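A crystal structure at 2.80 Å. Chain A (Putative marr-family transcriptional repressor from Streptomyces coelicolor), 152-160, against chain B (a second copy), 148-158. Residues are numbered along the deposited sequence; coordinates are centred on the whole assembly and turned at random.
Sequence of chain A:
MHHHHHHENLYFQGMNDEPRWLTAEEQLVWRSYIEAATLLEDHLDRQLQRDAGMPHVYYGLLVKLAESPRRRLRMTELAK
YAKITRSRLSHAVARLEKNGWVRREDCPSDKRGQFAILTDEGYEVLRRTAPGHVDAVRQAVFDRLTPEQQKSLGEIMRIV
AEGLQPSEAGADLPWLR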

# COMPACT_ATOMS: atom_id res chain seq x y z
N SER A 152 -20.34 1.10 -1.99
CA SER A 152 -19.82 2.17 -1.13
C SER A 152 -18.29 2.33 -1.21
O SER A 152 -17.78 3.45 -1.28
CB SER A 152 -20.26 1.90 0.31
OG SER A 152 -20.03 3.04 1.13
N LEU A 153 -17.57 1.21 -1.19
CA LEU A 153 -16.11 1.20 -1.31
C LEU A 153 -15.62 1.93 -2.56
O LEU A 153 -14.72 2.77 -2.49
CB LEU A 153 -15.61 -0.25 -1.38
CG LEU A 153 -14.11 -0.53 -1.55
CD1 LEU A 153 -13.29 0.24 -0.53
CD2 LEU A 153 -13.81 -2.01 -1.44
N GLY A 154 -16.21 1.59 -3.71
CA GLY A 154 -15.81 2.16 -4.99
C GLY A 154 -16.08 3.64 -5.08
O GLY A 154 -15.25 4.40 -5.60
N GLU A 155 -17.23 4.07 -4.57
CA GLU A 155 -17.56 5.48 -4.53
C GLU A 155 -16.50 6.21 -3.70
O GLU A 155 -16.01 7.28 -4.09
CB GLU A 155 -18.94 5.67 -3.95
N ILE A 156 -16.12 5.59 -2.59
CA ILE A 156 -15.18 6.20 -1.65
C ILE A 156 -13.76 6.31 -2.22
O ILE A 156 -13.15 7.37 -2.17
CB ILE A 156 -15.17 5.44 -0.31
CG1 ILE A 156 -16.47 5.69 0.44
CG2 ILE A 156 -13.99 5.88 0.55
CD1 ILE A 156 -16.74 4.74 1.57
N MET A 157 -13.23 5.22 -2.74
CA MET A 157 -11.86 5.23 -3.22
C MET A 157 -11.74 6.14 -4.43
O MET A 157 -10.76 6.85 -4.56
CB MET A 157 -11.38 3.81 -3.50
CG MET A 157 -11.34 2.90 -2.28
SD MET A 157 -10.45 3.55 -0.85
CE MET A 157 -8.74 3.20 -1.18
N ARG A 158 -12.75 6.12 -5.31
CA ARG A 158 -12.76 6.95 -6.51
C ARG A 158 -12.61 8.44 -6.19
O ARG A 158 -11.86 9.16 -6.86
CB ARG A 158 -14.03 6.66 -7.30
CG ARG A 158 -14.08 7.29 -8.69
CD ARG A 158 -14.66 6.28 -9.69
NE ARG A 158 -15.80 5.51 -9.14
CZ ARG A 158 -15.90 4.17 -9.00
NH1 ARG A 158 -14.90 3.32 -9.31
NH2 ARG A 158 -17.03 3.67 -8.50
N ILE A 159 -13.25 8.89 -5.11
CA ILE A 159 -13.09 10.27 -4.64
C ILE A 159 -11.66 10.55 -4.18
O ILE A 159 -11.05 11.57 -4.54
CB ILE A 159 -14.00 10.59 -3.44
CG1 ILE A 159 -15.48 10.46 -3.82
CG2 ILE A 159 -13.72 11.99 -2.92
CD1 ILE A 159 -16.39 10.19 -2.63
N VAL A 160 -11.14 9.64 -3.34
CA VAL A 160 -9.78 9.73 -2.82
C VAL A 160 -8.78 9.79 -3.98
O VAL A 160 -7.87 10.61 -3.97
CB VAL A 160 -9.45 8.54 -1.89
CG1 VAL A 160 -7.97 8.47 -1.58
CG2 VAL A 160 -10.26 8.65 -0.60
N GLU B 148 -21.47 9.62 6.97
CA GLU B 148 -21.95 8.29 6.56
C GLU B 148 -20.83 7.44 5.93
O GLU B 148 -20.70 6.25 6.25
CB GLU B 148 -23.15 8.41 5.60
N GLN B 149 -20.00 8.05 5.08
CA GLN B 149 -18.95 7.31 4.34
C GLN B 149 -17.75 7.03 5.21
O GLN B 149 -17.08 6.01 5.04
CB GLN B 149 -18.46 8.06 3.10
CG GLN B 149 -19.38 9.11 2.56
CD GLN B 149 -19.08 9.44 1.13
OE1 GLN B 149 -18.63 10.55 0.81
NE2 GLN B 149 -19.37 8.51 0.24
N GLN B 150 -17.42 7.96 6.08
CA GLN B 150 -16.37 7.73 7.06
C GLN B 150 -16.74 6.54 7.92
O GLN B 150 -15.92 5.65 8.13
CB GLN B 150 -16.17 8.95 7.94
CG GLN B 150 -15.60 10.14 7.19
CD GLN B 150 -15.40 11.35 8.09
OE1 GLN B 150 -15.45 11.23 9.31
NE2 GLN B 150 -15.13 12.50 7.49
N LYS B 151 -17.99 6.51 8.39
CA LYS B 151 -18.50 5.35 9.12
C LYS B 151 -18.30 4.13 8.24
O LYS B 151 -17.66 3.17 8.64
CB LYS B 151 -20.00 5.53 9.49
CG LYS B 151 -20.55 4.64 10.60
CD LYS B 151 -21.98 5.05 10.95
CE LYS B 151 -22.89 3.86 11.19
NZ LYS B 151 -24.26 4.10 10.65
N SER B 152 -18.80 4.23 7.00
CA SER B 152 -18.81 3.10 6.06
C SER B 152 -17.40 2.55 5.73
O SER B 152 -17.19 1.34 5.73
CB SER B 152 -19.53 3.51 4.78
OG SER B 152 -19.82 2.38 3.98
N LEU B 153 -16.45 3.45 5.49
CA LEU B 153 -15.05 3.09 5.25
C LEU B 153 -14.46 2.23 6.36
O LEU B 153 -13.85 1.19 6.10
CB LEU B 153 -14.21 4.36 5.15
CG LEU B 153 -12.70 4.25 4.91
CD1 LEU B 153 -12.39 3.34 3.76
CD2 LEU B 153 -12.07 5.62 4.67
N GLY B 154 -14.65 2.66 7.61
CA GLY B 154 -14.09 1.95 8.76
C GLY B 154 -14.68 0.59 8.98
O GLY B 154 -13.97 -0.36 9.30
N GLU B 155 -16.00 0.48 8.79
CA GLU B 155 -16.66 -0.82 8.87
C GLU B 155 -16.06 -1.73 7.82
O GLU B 155 -15.79 -2.90 8.09
CB GLU B 155 -18.17 -0.72 8.65
CG GLU B 155 -18.82 0.42 9.40
CD GLU B 155 -20.31 0.24 9.59
OE1 GLU B 155 -21.08 0.36 8.60
OE2 GLU B 155 -20.71 0.00 10.77
N ILE B 156 -15.83 -1.18 6.63
CA ILE B 156 -15.35 -1.96 5.50
C ILE B 156 -13.92 -2.44 5.69
O ILE B 156 -13.63 -3.63 5.50
CB ILE B 156 -15.48 -1.17 4.17
CG1 ILE B 156 -16.96 -1.08 3.78
CG2 ILE B 156 -14.71 -1.86 3.06
CD1 ILE B 156 -17.27 -0.04 2.74
N MET B 157 -13.02 -1.53 6.06
CA MET B 157 -11.61 -1.91 6.17
C MET B 157 -11.40 -2.87 7.34
O MET B 157 -10.66 -3.82 7.22
CB MET B 157 -10.72 -0.68 6.28
CG MET B 157 -10.77 0.23 5.05
SD MET B 157 -10.42 -0.59 3.47
CE MET B 157 -10.80 0.78 2.39
N ARG B 158 -12.13 -2.66 8.43
CA ARG B 158 -12.08 -3.55 9.61
C ARG B 158 -12.39 -5.01 9.24
O ARG B 158 -11.74 -5.93 9.71
CB ARG B 158 -13.01 -2.97 10.72
CG ARG B 158 -13.05 -3.56 12.14
CD ARG B 158 -13.68 -2.57 13.15

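When two copies of one helix cross about a twofold or near-twofold axis, each residue tends to meet either itself or a partner whose contact is repeated with the chains exchanged, and this pair illustrates the rule. The helices cross at 110° with their axes 10.1 Å apart at closest approach, so only a short patch of each can touch, and the two stretches bury 396 Å² between them.

At the apolar centre, Leu153(A) and Leu153(B) leave their helices sideways and meet Ile156(B) and Ile156(A): Leu153(A) CD1 lies 4.4 Å from Ile156(B) CG2, and Ile156(A) CG2 lies 4.4 Å from Leu153(B) CD1. Leucine in the t, p rotamer and isoleucine in m, t recur in both copies, which keeps the reciprocal pairs alike. The methionines break the match. Both point sideways from the backbone yet bring their ends inward, but chi3 is m in Met157(A) and t in Met157(B). The flexible, unbranched side chain lets Met157(B) CE reach both Leu153(A) CD1, at 3.9 Å, and Met157(A) SD, at 4.3 Å.

Ile156(A), in the same apolar centre, directs its CB toward chain B and buries the largest area of any residue here. Ile156(A) CD1 packs over the opposing backbone, 3.7 Å from Gln149(B) O, a carbonyl already engaged by Leu153(B) N in the helical hydrogen bond, and 4.0 Å from Gln149(B) CB. Glutamine suits this margin: Gln149(B) offers carbon to the isoleucine, while its OE1 is hydrogen-bonded just outside the stretches. Ile159(A) adds a lighter touch, Ile159(A) CD1 lying 4.1 Å from Gln149(B) OE1.

The polar edge is a self-pairing. Ser152(A) OG and Ser152(B) OG form a hydrogen bond of 2.9 Å, the sole one between the stretches. Both serines are t and point toward the partner helix; a hydroxyl can donate or accept, so two identical residues can form one hydrogen bond.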